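Local coordinates for protein glucosamine kinase (Streptacidiphilus jiangxiensis, PDB 6HWJ) that phosphorylates D-glucosamine to D-glucosamine 6-phosphate at the expense of ATP, using magnesium ions, and acts more weakly on glucose, at residues A[61-66]-A[71-76]; A[77-82]-A[132-137]; A[280-285]-A[401-406]. All blocks are in the same frame, centred on the assembly; numbering follows the deposited sequence.

Contact 1: A[61-66]-A[71-76]; sequences PLVRDG and RRSRPG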
loop_
_atom_site.group_PDB
_atom_site.type_symbol
_atom_site.label_atom_id
_atom_site.label_comp_id
_atom_site.label_asym_id
_atom_site.label_seq_id
_atom_site.Cartn_x
_atom_site.Cartn_y
_atom_site.Cartn_z
ATOM N N PRO A 61 -10.170 14.593 13.845
ATOM C CA PRO A 61 -10.105 14.405 15.293
ATOM C C PRO A 61 -10.368 15.731 15.972
ATOM O O PRO A 61 -9.730 16.739 15.659
ATOM C CB PRO A 61 -8.668 13.905 15.531
ATOM C CG PRO A 61 -7.881 14.560 14.435
ATOM C CD PRO A 61 -8.824 14.650 13.235
ATOM N N LEU A 62 -11.323 15.737 16.893
ATOM C CA LEU A 62 -11.811 16.967 17.478
ATOM C C LEU A 62 -11.586 16.991 18.982
ATOM O O LEU A 62 -11.658 15.962 19.671
ATOM C CB LEU A 62 -13.310 17.158 17.195
ATOM C CG LEU A 62 -13.655 17.378 15.727
ATOM C CD1 LEU A 62 -15.132 17.058 15.520
ATOM C CD2 LEU A 62 -13.348 18.803 15.286
ATOM N N VAL A 63 -11.350 18.191 19.486
ATOM C CA VAL A 63 -11.233 18.418 20.927
ATOM C C VAL A 63 -11.922 19.731 21.260
ATOM O O VAL A 63 -11.713 20.754 20.591
ATOM C CB VAL A 63 -9.762 18.425 21.381
ATOM C CG1 VAL A 63 -9.042 19.631 20.811
ATOM C CG2 VAL A 63 -9.676 18.400 22.910
ATOM N N ARG A 64 -12.758 19.709 22.283
ATOM C CA ARG A 64 -13.329 20.953 22.773
ATOM C C ARG A 64 -12.258 21.712 23.549
ATOM O O ARG A 64 -11.552 21.144 24.377
ATOM C CB ARG A 64 -14.560 20.670 23.625
ATOM C CG ARG A 64 -15.771 20.213 22.786
ATOM C CD ARG A 64 -16.975 19.843 23.642
ATOM N NE ARG A 64 -18.089 19.312 22.858
ATOM C CZ ARG A 64 -19.313 19.824 22.845
ATOM N NH1 ARG A 64 -19.613 20.901 23.578
ATOM N NH2 ARG A 64 -20.246 19.265 22.095
ATOM N N ASP A 65 -12.085 22.993 23.227
ATOM C CA ASP A 65 -11.107 23.844 23.889
ATOM C C ASP A 65 -11.814 25.131 24.248
ATOM O O ASP A 65 -12.442 25.746 23.381
ATOM C CB ASP A 65 -9.892 24.113 22.995
ATOM C CG ASP A 65 -8.730 24.765 23.757
ATOM O OD1 ASP A 65 -8.978 25.665 24.585
ATOM O OD2 ASP A 65 -7.564 24.385 23.515
ATOM N N GLY A 66 -11.731 25.520 25.523
ATOM C CA GLY A 66 -12.390 26.724 25.983
ATOM C C GLY A 66 -11.888 27.983 25.327
ATOM O O GLY A 66 -12.567 29.013 25.371
ATOM N N ARG A 71 -11.499 22.679 18.290
ATOM C CA ARG A 71 -10.403 22.739 17.339
ATOM C C ARG A 71 -9.989 21.325 16.972
ATOM O O ARG A 71 -10.410 20.349 17.588
ATOM C CB ARG A 71 -9.232 23.544 17.905
ATOM C CG ARG A 71 -8.600 22.926 19.126
ATOM C CD ARG A 71 -7.487 23.833 19.716
ATOM N NE ARG A 71 -7.027 23.310 20.994
ATOM C CZ ARG A 71 -6.250 22.237 21.127
ATOM N NH1 ARG A 71 -5.834 21.577 20.048
ATOM N NH2 ARG A 71 -5.882 21.824 22.329
ATOM N N ARG A 72 -9.176 21.225 15.935
ATOM C CA ARG A 72 -8.657 19.941 15.501
ATOM C C ARG A 72 -7.580 19.473 16.468
ATOM O O ARG A 72 -6.664 20.228 16.814
ATOM C CB ARG A 72 -8.092 20.040 14.080
ATOM C CG ARG A 72 -7.717 18.691 13.512
ATOM C CD ARG A 72 -7.031 18.797 12.138
ATOM N NE ARG A 72 -6.886 17.473 11.532
ATOM C CZ ARG A 72 -5.904 16.630 11.821
ATOM N NH1 ARG A 72 -4.959 16.973 12.698
ATOM N NH2 ARG A 72 -5.853 15.436 11.230
ATOM N N SER A 73 -7.708 18.231 16.921
ATOM C CA SER A 73 -6.752 17.680 17.859
ATOM C C SER A 73 -5.341 17.685 17.296
ATOM O O SER A 73 -5.122 17.421 16.109
ATOM C CB SER A 73 -7.169 16.256 18.227
ATOM O OG SER A 73 -8.572 16.240 18.413
ATOM N N ARG A 74 -4.376 17.972 18.177
ATOM C CA ARG A 74 -2.951 17.896 17.909
ATOM C C ARG A 74 -2.312 16.823 18.782
ATOM O O ARG A 74 -2.847 16.500 19.849
ATOM C CB ARG A 74 -2.275 19.248 18.199
ATOM C CG ARG A 74 -2.777 20.402 17.343
ATOM C CD ARG A 74 -2.335 21.737 17.915
ATOM N NE ARG A 74 -2.893 22.863 17.169
ATOM C CZ ARG A 74 -2.919 24.119 17.607
ATOM N NH1 ARG A 74 -2.423 24.426 18.798
ATOM N NH2 ARG A 74 -3.448 25.071 16.851
ATOM N N PRO A 75 -1.195 16.241 18.357
ATOM C CA PRO A 75 -0.473 15.321 19.239
ATOM C C PRO A 75 -0.214 15.957 20.592
ATOM O O PRO A 75 0.231 17.101 20.685
ATOM C CB PRO A 75 0.829 15.051 18.473
ATOM C CG PRO A 75 0.469 15.249 17.053
ATOM C CD PRO A 75 -0.525 16.386 17.051
ATOM N N GLY A 76 -0.539 15.226 21.642
ATOM C CA GLY A 76 -0.475 15.741 22.995
ATOM C C GLY A 76 -1.803 16.207 23.549
ATOM O O GLY A 76 -1.924 16.391 24.769
#

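Contact 2: A[77-82]-A[132-137]; sequences DGTAEH and VKWAVR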
loop_
_atom_site.group_PDB
_atom_site.type_symbol
_atom_site.label_atom_id
_atom_site.label_comp_id
_atom_site.label_asym_id
_atom_site.label_seq_id
_atom_site.Cartn_x
_atom_site.Cartn_y
_atom_site.Cartn_z
ATOM N N ASP A 77 -2.803 16.400 22.686
ATOM C CA ASP A 77 -4.130 16.768 23.169
ATOM C C ASP A 77 -4.822 15.580 23.810
ATOM O O ASP A 77 -5.703 15.767 24.666
ATOM C CB ASP A 77 -4.981 17.327 22.021
ATOM C CG ASP A 77 -4.636 18.767 21.674
ATOM O OD1 ASP A 77 -4.092 19.512 22.540
ATOM O OD2 ASP A 77 -4.929 19.177 20.538
ATOM N N GLY A 78 -4.453 14.358 23.409
ATOM C CA GLY A 78 -5.018 13.146 23.973
ATOM C C GLY A 78 -6.150 12.506 23.175
ATOM O O GLY A 78 -6.758 11.545 23.662
ATOM N N THR A 79 -6.430 12.978 21.976
ATOM C CA THR A 79 -7.535 12.408 21.205
ATOM C C THR A 79 -7.174 11.041 20.629
ATOM O O THR A 79 -8.013 10.135 20.610
ATOM C CB THR A 79 -7.951 13.367 20.088
ATOM O OG1 THR A 79 -8.314 14.638 20.640
ATOM C CG2 THR A 79 -9.139 12.794 19.336
ATOM N N ALA A 80 -5.938 10.883 20.155
ATOM C CA ALA A 80 -5.463 9.577 19.710
ATOM C C ALA A 80 -5.436 8.605 20.877
ATOM O O ALA A 80 -5.817 7.443 20.744
ATOM C CB ALA A 80 -4.070 9.706 19.092
ATOM N N GLU A 81 -4.982 9.078 22.036
ATOM C CA GLU A 81 -5.058 8.321 23.274
ATOM C C GLU A 81 -6.472 7.867 23.564
ATOM O O GLU A 81 -6.689 6.713 23.958
ATOM C CB GLU A 81 -4.517 9.216 24.406
ATOM C CG GLU A 81 -4.443 8.635 25.738
ATOM C CD GLU A 81 -3.813 9.632 26.718
ATOM O OE1 GLU A 81 -4.447 9.921 27.752
ATOM O OE2 GLU A 81 -2.705 10.137 26.408
ATOM N N HIS A 82 -7.456 8.762 23.393
ATOM C CA HIS A 82 -8.836 8.396 23.690
ATOM C C HIS A 82 -9.407 7.432 22.653
ATOM O O HIS A 82 -10.272 6.609 22.977
ATOM C CB HIS A 82 -9.701 9.648 23.788
ATOM C CG HIS A 82 -9.564 10.357 25.102
ATOM N ND1 HIS A 82 -8.394 10.983 25.488
ATOM C CD2 HIS A 82 -10.418 10.478 26.149
ATOM C CE1 HIS A 82 -8.542 11.481 26.705
ATOM N NE2 HIS A 82 -9.758 11.181 27.131
ATOM N N VAL A 132 -1.454 5.575 15.702
ATOM C CA VAL A 132 -2.783 5.945 15.257
ATOM C C VAL A 132 -2.613 6.750 13.975
ATOM O O VAL A 132 -1.896 7.761 13.953
ATOM C CB VAL A 132 -3.527 6.774 16.308
ATOM C CG1 VAL A 132 -4.875 7.266 15.733
ATOM C CG2 VAL A 132 -3.718 5.989 17.588
ATOM N N LYS A 133 -3.272 6.311 12.921
ATOM C CA LYS A 133 -3.222 6.973 11.618
ATOM C C LYS A 133 -4.634 7.437 11.311
ATOM O O LYS A 133 -5.521 6.596 11.109
ATOM C CB LYS A 133 -2.709 6.026 10.542
ATOM C CG LYS A 133 -2.622 6.657 9.157
ATOM C CD LYS A 133 -2.020 5.670 8.159
ATOM C CE LYS A 133 -1.845 6.302 6.781
ATOM N NZ LYS A 133 -1.391 5.305 5.766
ATOM N N TRP A 134 -4.834 8.758 11.294
ATOM C CA TRP A 134 -6.102 9.342 10.911
ATOM C C TRP A 134 -6.197 9.441 9.393
ATOM O O TRP A 134 -5.296 9.977 8.742
ATOM C CB TRP A 134 -6.259 10.755 11.481
ATOM C CG TRP A 134 -6.175 10.860 12.964
ATOM C CD1 TRP A 134 -5.119 11.346 13.688
ATOM C CD2 TRP A 134 -7.169 10.474 13.903
ATOM N NE1 TRP A 134 -5.413 11.291 15.029
ATOM C CE2 TRP A 134 -6.662 10.758 15.190
ATOM C CE3 TRP A 134 -8.446 9.927 13.788
ATOM C CZ2 TRP A 134 -7.382 10.499 16.345
ATOM C CZ3 TRP A 134 -9.167 9.673 14.934
ATOM C CH2 TRP A 134 -8.632 9.962 16.208
ATOM N N ALA A 135 -7.286 8.945 8.833
ATOM C CA ALA A 135 -7.656 9.350 7.489
ATOM C C ALA A 135 -7.892 10.853 7.544
ATOM O O ALA A 135 -8.190 11.419 8.609
ATOM C CB ALA A 135 -8.896 8.604 7.013
ATOM N N VAL A 136 -7.682 11.513 6.429
ATOM C CA VAL A 136 -7.928 12.954 6.362
ATOM C C VAL A 136 -9.059 13.186 5.363
ATOM O O VAL A 136 -10.227 13.353 5.745
ATOM C CB VAL A 136 -6.651 13.714 5.982
ATOM C CG1 VAL A 136 -6.934 15.209 5.846
ATOM C CG2 VAL A 136 -5.575 13.472 7.020
ATOM N N ARG A 137 -8.732 13.164 4.079
ATOM C CA ARG A 137 -9.751 13.307 3.042
ATOM C C ARG A 137 -10.449 11.968 2.845
ATOM O O ARG A 137 -9.801 10.930 2.746
ATOM C CB ARG A 137 -9.111 13.793 1.740
ATOM C CG ARG A 137 -10.083 14.025 0.605
ATOM C CD ARG A 137 -11.057 15.151 0.905
ATOM N NE ARG A 137 -11.931 15.418 -0.237
ATOM C CZ ARG A 137 -11.635 16.248 -1.235
ATOM N NH1 ARG A 137 -10.480 16.903 -1.245
ATOM N NH2 ARG A 137 -12.499 16.422 -2.225
#

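Contact 3: A[280-285]-A[401-406]; sequences ADVYAE and LRYAQE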
loop_
_atom_site.group_PDB
_atom_site.type_symbol
_atom_site.label_atom_id
_atom_site.label_comp_id
_atom_site.label_asym_id
_atom_site.label_seq_id
_atom_site.Cartn_x
_atom_site.Cartn_y
_atom_site.Cartn_z
ATOM N N ALA A 280 3.832 -6.101 -26.825
ATOM C CA ALA A 280 2.446 -6.049 -27.277
ATOM C C ALA A 280 1.928 -7.434 -27.652
ATOM O O ALA A 280 0.768 -7.768 -27.371
ATOM C CB ALA A 280 2.325 -5.096 -28.469
ATOM N N ASP A 281 2.766 -8.252 -28.291
ATOM C CA ASP A 281 2.358 -9.620 -28.602
ATOM C C ASP A 281 1.930 -10.360 -27.338
ATOM O O ASP A 281 0.921 -11.075 -27.337
ATOM C CB ASP A 281 3.493 -10.375 -29.288
ATOM C CG ASP A 281 3.541 -10.136 -30.786
ATOM O OD1 ASP A 281 2.614 -9.487 -31.329
ATOM O OD2 ASP A 281 4.514 -10.604 -31.420
ATOM N N VAL A 282 2.683 -10.194 -26.248
ATOM C CA VAL A 282 2.352 -10.888 -25.011
ATOM C C VAL A 282 1.077 -10.325 -24.402
ATOM O O VAL A 282 0.249 -11.073 -23.867
ATOM C CB VAL A 282 3.525 -10.808 -24.021
ATOM C CG1 VAL A 282 3.072 -11.206 -22.638
ATOM C CG2 VAL A 282 4.661 -11.700 -24.480
ATOM N N TYR A 283 0.897 -9.000 -24.463
ATOM C CA TYR A 283 -0.338 -8.422 -23.940
ATOM C C TYR A 283 -1.557 -8.981 -24.666
ATOM O O TYR A 283 -2.643 -9.071 -24.079
ATOM C CB TYR A 283 -0.317 -6.898 -24.058
ATOM C CG TYR A 283 0.703 -6.207 -23.194
ATOM C CD1 TYR A 283 1.301 -6.857 -22.135
ATOM C CD2 TYR A 283 1.060 -4.879 -23.441
ATOM C CE1 TYR A 283 2.244 -6.216 -21.330
ATOM C CE2 TYR A 283 1.992 -4.227 -22.643
ATOM C CZ TYR A 283 2.584 -4.910 -21.593
ATOM O OH TYR A 283 3.506 -4.263 -20.783
ATOM N N ALA A 284 -1.384 -9.380 -25.929
ATOM C CA ALA A 284 -2.513 -9.836 -26.734
ATOM C C ALA A 284 -3.131 -11.114 -26.176
ATOM O O ALA A 284 -4.334 -11.338 -26.326
ATOM C CB ALA A 284 -2.065 -10.055 -28.179
ATOM N N GLU A 285 -2.337 -11.951 -25.526
ATOM C CA GLU A 285 -2.841 -13.214 -25.011
ATOM C C GLU A 285 -3.691 -13.048 -23.759
ATOM O O GLU A 285 -4.240 -14.036 -23.269
ATOM C CB GLU A 285 -1.668 -14.160 -24.731
ATOM C CG GLU A 285 -0.869 -14.522 -25.980
ATOM C CD GLU A 285 -1.708 -15.228 -27.034
ATOM O OE1 GLU A 285 -2.551 -16.073 -26.661
ATOM O OE2 GLU A 285 -1.529 -14.932 -28.234
ATOM N N LEU A 401 1.977 -9.412 -16.880
ATOM C CA LEU A 401 1.971 -8.447 -15.787
ATOM C C LEU A 401 3.385 -8.000 -15.424
ATOM O O LEU A 401 3.597 -6.839 -15.043
ATOM C CB LEU A 401 1.275 -9.032 -14.568
ATOM C CG LEU A 401 -0.226 -9.291 -14.643
ATOM C CD1 LEU A 401 -0.770 -9.665 -13.255
ATOM C CD2 LEU A 401 -0.977 -8.082 -15.204
ATOM N N ARG A 402 4.370 -8.891 -15.530
ATOM C CA ARG A 402 5.742 -8.481 -15.248
ATOM C C ARG A 402 6.219 -7.453 -16.266
ATOM O O ARG A 402 6.792 -6.420 -15.900
ATOM C CB ARG A 402 6.667 -9.697 -15.215
ATOM C CG ARG A 402 8.132 -9.348 -15.054
ATOM C CD ARG A 402 8.418 -8.618 -13.721
ATOM N NE ARG A 402 9.819 -8.218 -13.643
ATOM C CZ ARG A 402 10.805 -9.022 -13.237
ATOM N NH1 ARG A 402 12.052 -8.582 -13.232
ATOM N NH2 ARG A 402 10.537 -10.251 -12.825
ATOM N N TYR A 403 5.969 -7.707 -17.557
ATOM C CA TYR A 403 6.344 -6.733 -18.564
ATOM C C TYR A 403 5.734 -5.378 -18.233
ATOM O O TYR A 403 6.406 -4.351 -18.314
ATOM C CB TYR A 403 5.904 -7.210 -19.958
ATOM C CG TYR A 403 6.732 -8.343 -20.549
ATOM C CD1 TYR A 403 7.853 -8.841 -19.894
ATOM C CD2 TYR A 403 6.397 -8.901 -21.780
ATOM C CE1 TYR A 403 8.610 -9.874 -20.451
ATOM C CE2 TYR A 403 7.149 -9.916 -22.338
ATOM C CZ TYR A 403 8.253 -10.404 -21.663
ATOM O OH TYR A 403 9.000 -11.430 -22.221
ATOM N N ALA A 404 4.451 -5.359 -17.852
ATOM C CA ALA A 404 3.782 -4.098 -17.545
ATOM C C ALA A 404 4.429 -3.405 -16.345
ATOM O O ALA A 404 4.474 -2.170 -16.285
ATOM C CB ALA A 404 2.303 -4.351 -17.274
ATOM N N GLN A 405 4.920 -4.182 -15.384
ATOM C CA GLN A 405 5.624 -3.596 -14.248
ATOM C C GLN A 405 6.867 -2.857 -14.720
ATOM O O GLN A 405 7.126 -1.723 -14.303
ATOM C CB GLN A 405 6.004 -4.672 -13.235
ATOM C CG GLN A 405 4.861 -5.268 -12.455
ATOM C CD GLN A 405 4.377 -4.365 -11.327
ATOM O OE1 GLN A 405 5.001 -3.344 -11.012
ATOM N NE2 GLN A 405 3.259 -4.742 -10.716
ATOM N N GLU A 406 7.650 -3.492 -15.602
ATOM C CA GLU A 406 8.874 -2.856 -16.093
ATOM C C GLU A 406 8.555 -1.600 -16.897
ATOM O O GLU A 406 9.266 -0.588 -16.796
ATOM C CB GLU A 406 9.685 -3.855 -16.929
ATOM C CG GLU A 406 10.042 -5.141 -16.188
ATOM C CD GLU A 406 10.927 -4.888 -14.958
ATOM O OE1 GLU A 406 11.537 -3.814 -14.879
ATOM O OE2 GLU A 406 11.010 -5.764 -14.072
#

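Contact 1: A[61-66]-A[71-76]
One carboxylate oxygen, OD2 of D65, draws two nitrogens of R71 into a salt bridge: NE at 2.8 Å in a nearly straight bond, and NH2 at a weak 3.3 Å. The oxygen lies in the guanidinium plane but is approached on its anti side, somewhat out of the carboxylate plane, and the two flat groups are turned 60° apart. R71 reaches it because CG stands between the backbone N and the carbonyl carbon (chi1 64°), which lays the extended chain alongside V63; V63 CG1 then sits 3.8 Å above the centre of the guanidinium face. A branched aliphatic residue suits this place, since it offers the flat cation a methyl group while D65 supplies charge at its edge. D77 holds NH1 in a further salt bridge, fixing R71 from two directions.

V63 and R71 form an antiparallel hydrogen-bonded pair, V63 N to R71 O and R71 N to V63 O both measuring 3.0 Å. S73 N donates to P61 O at 2.8 Å from above the carbonyl plane. P61 CD lies over one face of the R72 guanidinium, 3.4 Å above its plane and offset toward the rim, and R72 NH1 pairs with E122. The two strands make a beta hairpin, 57-65 with 69-72; strand 45-51 flanks its longer arm, and T79 at the start of helix 79-88 packs on P61 and V63 and bonds to S73 OG.

Contact 2: A[77-82]-A[132-137]
A80, in the first turn of helix 79-88, comes closest to strand 130-134 at V132, with 6.3 Å between their CA atoms. The helix starts after G78, its N-cap residue, whose positive phi of 98° is readily adopted by glycine; the first turn closes with H82 N donating to G78 O at 2.9 Å. The carboxylate of E112 receives the amide hydrogens of G78 and E81, as suits an acidic group at a helix N-terminus.

V132 and W134, two residues apart on the strand, both direct their side chains at this turn. V132 CG2 meets A80 CB at 4.0 Å, and the small alanine lets the helix backbone come down to the indole as well: W134 CZ2 is 4.0 Å from A80 CA. T79 completes the contact with its methyl, CG2, 4.2 Å from W134 CZ2, its side chain crossing the indole at about a right angle. With CG2 anti to the backbone N, the threonine gives its methyl to the tryptophan and leaves OG1 (chi1 -57°) for H45 and S73. V132 CG1 in turn lies 3.9 Å above the indole plane, toward the rim, helping to fix the ring.

K133, which probably binds ATP, projects from the other face of the strand, so this apolar layer backs a nucleotide-binding strand. Strands 123-126 and 179-186 flank it: V124 and V126 extend the floor under A80, A182 and V184 adjoin W134 and V132, and P61 of strand 57-65 packs on both T79 and W134.

Contact 3: A[280-285]-A[401-406]
V282 and Y403 meet at about a right angle, the valine pressing CG2 to 3.7 Å from Y403 CE2, obliquely to the ring. Its CB and CG1 also lie near the CD2 side of the same ring, so the branched residue offers several carbons to one flank of the aromatic. Y283 is laid differently: its CB sets off to the side, with CG anti to the carbonyl carbon (chi1 -67°), and the ring then carries the hydroxyl to the second helix, slanting against the base of the Y403 side chain, CE1 being 4.0 Å from Y403 CB. The phenol oxygen travels furthest, ending 3.3 Å from A404 CA and 3.7 Å from A404 CB. A404 N lies near the plane of the Y283 ring at its edge, but its angle to OH is too poor for a hydrogen bond. An alanine suits this spot, leaving the backbone accessible to a long aromatic.

This is helix-helix packing between 266-284 and 398-416, whose local axes pass 10.1 Å apart with their N-to-C directions at 137°. The second helix carries the start of the inferred substrate specificity determinant motif, which includes Q405 and E406, and further on E409, which binds D-glucosamine.

On the flank of that helix turned from V282 and Y283, R402 forms a salt bridge, bringing NE (2.8 Å) and NH1 (3.1 Å) side-on to E406 OE2, the oxygen lying close to the guanidinium plane. D347 pairs with R402 NH1 and H348 bonds to E406 OE1, tying this face to helix 335-356. M253 and L257 of helix 243-263 pack against Y283.

Overall arrangement
Contacts 1 and 2 adjoin, their centres 10 Å apart; strand 69-72 and helix 79-88 follow each other in the chain, joined by a short loop. They interlock through R71 NH1 and D77 OD2 (2.6 Å), through S73 OG and T79 OG1 (2.8 Å, probably a hydrogen bond), and through P61 CB against W134 CZ2 (3.7 Å). Contact 2 carries K133, inferred to bind ATP, and its W134 side chain is about 12 Å from that of D319, which binds magnesium. Contact 3 lies across the chain's centre, 50 and 42 Å from contacts 1 and 2 between centres; there the A404 side chain is about 10 Å from that of E409, which binds D-glucosamine.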